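Local coordinates for intracellular exo-alpha-(1->5)-L-arabinofuranosidase (Bifidobacterium longum, PDB 2Y2W), which removes terminal alpha-L-arabinofuranosyl residues from arabinan and wheat arabinoxylan as a family 51 glycoside hydrolase of plant cell-wall breakdown, at residues A45-V59 / A441-P453. Residues are numbered along the deposited sequence; the frame is centred on the assembly and turned at random.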
loop_
_atom_site.group_PDB
_atom_site.type_symbol
_atom_site.label_atom_id
_atom_site.label_comp_id
_atom_site.label_asym_id
_atom_site.label_seq_id
_atom_site.Cartn_x
_atom_site.Cartn_y
_atom_site.Cartn_z
ATOM N N ALA D 45 -22.610 54.719 -0.382
ATOM C CA ALA D 45 -21.843 53.668 -1.052
ATOM C C ALA D 45 -22.011 53.707 -2.572
ATOM O O ALA D 45 -23.042 54.158 -3.081
ATOM C CB ALA D 45 -22.229 52.299 -0.504
ATOM N N SER D 46 -20.996 53.234 -3.292
ATOM C CA SER D 46 -21.018 53.254 -4.755
ATOM C C SER D 46 -20.564 51.943 -5.393
ATOM O O SER D 46 -19.419 51.510 -5.216
ATOM C CB SER D 46 -20.189 54.424 -5.295
ATOM O OG SER D 46 -20.817 55.663 -5.013
ATOM N N ILE D 47 -21.481 51.320 -6.130
ATOM C CA ILE D 47 -21.176 50.159 -6.962
ATOM C C ILE D 47 -21.227 50.602 -8.422
ATOM O O ILE D 47 -22.299 50.923 -8.945
ATOM C CB ILE D 47 -22.175 48.988 -6.724
ATOM C CG1 ILE D 47 -22.264 48.614 -5.233
ATOM C CG2 ILE D 47 -21.827 47.777 -7.600
ATOM C CD1 ILE D 47 -20.992 48.037 -4.621
ATOM N N ALA D 48 -20.065 50.632 -9.068
ATOM C CA ALA D 48 -19.962 51.110 -10.445
ATOM C C ALA D 48 -18.869 50.399 -11.240
ATOM O O ALA D 48 -17.856 49.981 -10.680
ATOM C CB ALA D 48 -19.737 52.622 -10.463
ATOM N N LEU D 49 -19.090 50.264 -12.547
ATOM C CA LEU D 49 -18.081 49.725 -13.456
ATOM C C LEU D 49 -17.242 50.864 -14.026
ATOM O O LEU D 49 -17.785 51.885 -14.458
ATOM C CB LEU D 49 -18.732 48.918 -14.590
ATOM C CG LEU D 49 -19.191 47.465 -14.377
ATOM C CD1 LEU D 49 -18.046 46.569 -13.901
ATOM C CD2 LEU D 49 -20.392 47.357 -13.435
ATOM N N ASN D 50 -15.922 50.680 -14.031
ATOM C CA ASN D 50 -14.979 51.731 -14.434
ATOM C C ASN D 50 -14.956 52.060 -15.930
ATOM O O ASN D 50 -13.886 52.088 -16.552
ATOM C CB ASN D 50 -13.564 51.413 -13.927
ATOM C CG ASN D 50 -13.271 52.034 -12.568
ATOM O OD1 ASN D 50 -14.172 52.237 -11.750
ATOM N ND2 ASN D 50 -11.999 52.337 -12.322
ATOM N N ALA D 51 -16.142 52.318 -16.488
ATOM C CA ALA D 51 -16.332 52.743 -17.886
ATOM C C ALA D 51 -15.809 51.767 -18.945
ATOM O O ALA D 51 -16.475 51.531 -19.954
ATOM C CB ALA D 51 -15.763 54.152 -18.113
ATOM N N ASP D 52 -14.620 51.215 -18.714
ATOM C CA ASP D 52 -13.973 50.324 -19.673
ATOM C C ASP D 52 -13.457 49.028 -19.032
ATOM O O ASP D 52 -12.307 48.946 -18.585
ATOM C CB ASP D 52 -12.853 51.062 -20.418
ATOM C CG ASP D 52 -13.373 52.208 -21.278
ATOM O OD1 ASP D 52 -14.338 51.996 -22.047
ATOM O OD2 ASP D 52 -12.808 53.319 -21.188
ATOM N N ALA D 53 -14.335 48.029 -18.987
ATOM C CA ALA D 53 -14.003 46.682 -18.526
ATOM C C ALA D 53 -14.286 45.710 -19.681
ATOM O O ALA D 53 -15.250 45.938 -20.416
ATOM C CB ALA D 53 -14.826 46.337 -17.301
ATOM N N THR D 54 -13.512 44.632 -19.890
ATOM C CA THR D 54 -12.473 44.003 -19.018
ATOM C C THR D 54 -13.037 43.208 -17.827
ATOM O O THR D 54 -12.973 43.658 -16.678
ATOM C CB THR D 54 -11.245 44.905 -18.636
ATOM O OG1 THR D 54 -11.576 45.781 -17.551
ATOM C CG2 THR D 54 -10.727 45.700 -19.846
ATOM N N PRO D 55 -13.579 42.006 -18.109
ATOM C CA PRO D 55 -14.215 41.154 -17.108
ATOM C C PRO D 55 -13.230 40.244 -16.384
ATOM O O PRO D 55 -12.048 40.189 -16.739
ATOM C CB PRO D 55 -15.192 40.305 -17.939
ATOM C CG PRO D 55 -14.838 40.550 -19.397
ATOM C CD PRO D 55 -13.583 41.358 -19.432
ATOM N N VAL D 56 -13.728 39.543 -15.369
ATOM C CA VAL D 56 -12.956 38.520 -14.673
ATOM C C VAL D 56 -12.816 37.295 -15.586
ATOM O O VAL D 56 -11.699 36.871 -15.899
ATOM C CB VAL D 56 -13.610 38.122 -13.320
ATOM C CG1 VAL D 56 -12.750 37.107 -12.579
ATOM C CG2 VAL D 56 -13.845 39.354 -12.447
ATOM N N ALA D 57 -13.958 36.759 -16.021
ATOM C CA ALA D 57 -14.022 35.561 -16.861
ATOM C C ALA D 57 -15.456 35.283 -17.303
ATOM O O ALA D 57 -16.400 35.887 -16.790
ATOM C CB ALA D 57 -13.484 34.358 -16.105
ATOM N N ASP D 58 -15.608 34.370 -18.261
ATOM C CA ASP D 58 -16.911 33.794 -18.574
ATOM C C ASP D 58 -17.313 32.885 -17.417
ATOM O O ASP D 58 -16.497 32.101 -16.928
ATOM C CB ASP D 58 -16.859 33.000 -19.885
ATOM C CG ASP D 58 -15.912 31.808 -19.818
ATOM O OD1 ASP D 58 -14.739 31.992 -19.425
ATOM O OD2 ASP D 58 -16.343 30.686 -20.161
ATOM N N VAL D 59 -18.559 33.004 -16.966
ATOM C CA VAL D 59 -19.017 32.231 -15.813
ATOM C C VAL D 59 -19.153 30.740 -16.147
ATOM O O VAL D 59 -19.924 30.369 -17.038
ATOM C CB VAL D 59 -20.328 32.803 -15.191
ATOM C CG1 VAL D 59 -21.393 33.035 -16.257
ATOM C CG2 VAL D 59 -20.850 31.892 -14.080
ATOM N N ALA D 441 -26.911 34.339 -13.448
ATOM C CA ALA D 441 -25.511 34.723 -13.614
ATOM C C ALA D 441 -24.932 34.080 -14.872
ATOM O O ALA D 441 -24.325 33.008 -14.817
ATOM C CB ALA D 441 -24.692 34.358 -12.381
ATOM N N ARG D 442 -25.140 34.745 -16.005
ATOM C CA ARG D 442 -24.708 34.239 -17.306
ATOM C C ARG D 442 -23.733 35.192 -17.993
ATOM O O ARG D 442 -23.658 36.375 -17.650
ATOM C CB ARG D 442 -25.917 33.992 -18.215
ATOM C CG ARG D 442 -26.872 32.894 -17.748
ATOM C CD ARG D 442 -26.242 31.504 -17.837
ATOM N NE ARG D 442 -27.251 30.450 -17.955
ATOM C CZ ARG D 442 -27.879 29.878 -16.929
ATOM N NH1 ARG D 442 -27.618 30.249 -15.683
ATOM N NH2 ARG D 442 -28.777 28.929 -17.156
ATOM N N GLY D 443 -22.988 34.661 -18.961
ATOM C CA GLY D 443 -22.076 35.459 -19.775
ATOM C C GLY D 443 -20.735 35.704 -19.117
ATOM O O GLY D 443 -20.005 34.760 -18.808
ATOM N N GLN D 444 -20.414 36.980 -18.910
ATOM C CA GLN D 444 -19.141 37.389 -18.317
ATOM C C GLN D 444 -19.333 37.907 -16.890
ATOM O O GLN D 444 -20.374 38.483 -16.563
ATOM C CB GLN D 444 -18.469 38.466 -19.175
ATOM C CG GLN D 444 -18.025 38.004 -20.564
ATOM C CD GLN D 444 -16.638 37.371 -20.581
ATOM O OE1 GLN D 444 -15.926 37.358 -19.575
ATOM N NE2 GLN D 444 -16.248 36.846 -21.737
ATOM N N ALA D 445 -18.320 37.698 -16.051
ATOM C CA ALA D 445 -18.342 38.162 -14.667
ATOM C C ALA D 445 -17.473 39.404 -14.498
ATOM O O ALA D 445 -16.311 39.421 -14.906
ATOM C CB ALA D 445 -17.890 37.055 -13.722
ATOM N N TYR D 446 -18.051 40.439 -13.897
ATOM C CA TYR D 446 -17.363 41.710 -13.696
ATOM C C TYR D 446 -17.237 42.041 -12.213
ATOM O O TYR D 446 -18.182 41.843 -11.444
ATOM C CB TYR D 446 -18.106 42.841 -14.413
ATOM C CG TYR D 446 -17.947 42.845 -15.918
ATOM C CD1 TYR D 446 -16.873 43.499 -16.520
ATOM C CD2 TYR D 446 -18.878 42.211 -16.741
ATOM C CE1 TYR D 446 -16.722 43.513 -17.905
ATOM C CE2 TYR D 446 -18.736 42.220 -18.131
ATOM C CZ TYR D 446 -17.653 42.872 -18.702
ATOM O OH TYR D 446 -17.496 42.889 -20.070
ATOM N N ALA D 447 -16.068 42.540 -11.821
ATOM C CA ALA D 447 -15.833 42.985 -10.450
ATOM C C ALA D 447 -15.896 44.512 -10.377
ATOM O O ALA D 447 -14.914 45.192 -10.689
ATOM C CB ALA D 447 -14.489 42.465 -9.940
ATOM N N PRO D 448 -17.056 45.059 -9.962
ATOM C CA PRO D 448 -17.260 46.507 -10.001
ATOM C C PRO D 448 -16.451 47.241 -8.937
ATOM O O PRO D 448 -16.077 46.648 -7.922
ATOM C CB PRO D 448 -18.757 46.656 -9.724
ATOM C CG PRO D 448 -19.104 45.472 -8.899
ATOM C CD PRO D 448 -18.192 44.359 -9.331
ATOM N N ALA D 449 -16.176 48.520 -9.186
ATOM C CA ALA D 449 -15.537 49.377 -8.196
ATOM C C ALA D 449 -16.482 49.574 -7.016
ATOM O O ALA D 449 -17.640 49.969 -7.190
ATOM C CB ALA D 449 -15.151 50.714 -8.811
ATOM N N ILE D 450 -15.984 49.266 -5.821
ATOM C CA ILE D 450 -16.780 49.348 -4.600
ATOM C C ILE D 450 -16.206 50.398 -3.647
ATOM O O ILE D 450 -15.001 50.422 -3.383
ATOM C CB ILE D 450 -16.881 47.971 -3.886
ATOM C CG1 ILE D 450 -17.406 46.897 -4.848
ATOM C CG2 ILE D 450 -17.773 48.065 -2.643
ATOM C CD1 ILE D 450 -17.106 45.467 -4.423
ATOM N N SER D 451 -17.084 51.268 -3.153
ATOM C CA SER D 451 -16.732 52.255 -2.139
ATOM C C SER D 451 -17.781 52.240 -1.032
ATOM O O SER D 451 -18.880 52.768 -1.202
ATOM C CB SER D 451 -16.617 53.651 -2.756
ATOM O OG SER D 451 -15.657 53.673 -3.798
ATOM N N SER D 452 -17.439 51.622 0.093
ATOM C CA SER D 452 -18.360 51.488 1.220
ATOM C C SER D 452 -17.653 51.755 2.546
ATOM O O SER D 452 -16.443 51.538 2.656
ATOM C CB SER D 452 -18.994 50.091 1.233
ATOM O OG SER D 452 -18.069 49.101 1.655
ATOM N N PRO D 453 -18.402 52.235 3.558
ATOM C CA PRO D 453 -17.844 52.395 4.901
ATOM C C PRO D 453 -17.424 51.054 5.501
ATOM O O PRO D 453 -18.215 50.107 5.521
ATOM C CB PRO D 453 -19.005 53.007 5.701
ATOM C CG PRO D 453 -20.226 52.759 4.883
ATOM C CD PRO D 453 -19.769 52.779 3.468
#
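Y446 and P55 meet at the edge of the C-terminal beta-sandwich domain of this family 51 enzyme, where strand 45-48 pairs antiparallel with 449-451 and, after a loop, the chain returns to meet 444-446 before entering the (beta/alpha)8 barrel. The compact, fixed ring of P55 holds CB over one face of the Y446 ring, 3.7 Å from its centroid and 18° off the normal, a CH-pi contact. A53, small enough to sit close, brings CB to 3.5 Å from Y446 CE1, near the ring plane. L49 crosses the tyrosine at about a right angle, its CD1 against Y446 CB, while its CD2 reaches P448 CB. Chi1 of -74° sets the tyrosine CG anti to the carbonyl carbon, turning the ring to loop 53-55. With an alanine in its place, P55 CB would probably lose the face it lies on and A53 CB the ring edge, leaving a gap.

I47 and I450 form a non-hydrogen-bonded pair, side by side, CD1 of I47 3.8 Å from CG1 of I450; I47 CG2 meets P448 CG. The flanking pairs S46-S451 and A48-A449 carry this ladder's backbone bonds, their small side chains on the other face, where S46 OG bonds T495. V59 packs CG1 against the backbone at A441 and G443, and its N donates to G443 O at 2.9 Å. V56 N donates to O of A445, the residue before Y446, at 2.6 Å, almost in line with the C=O bond.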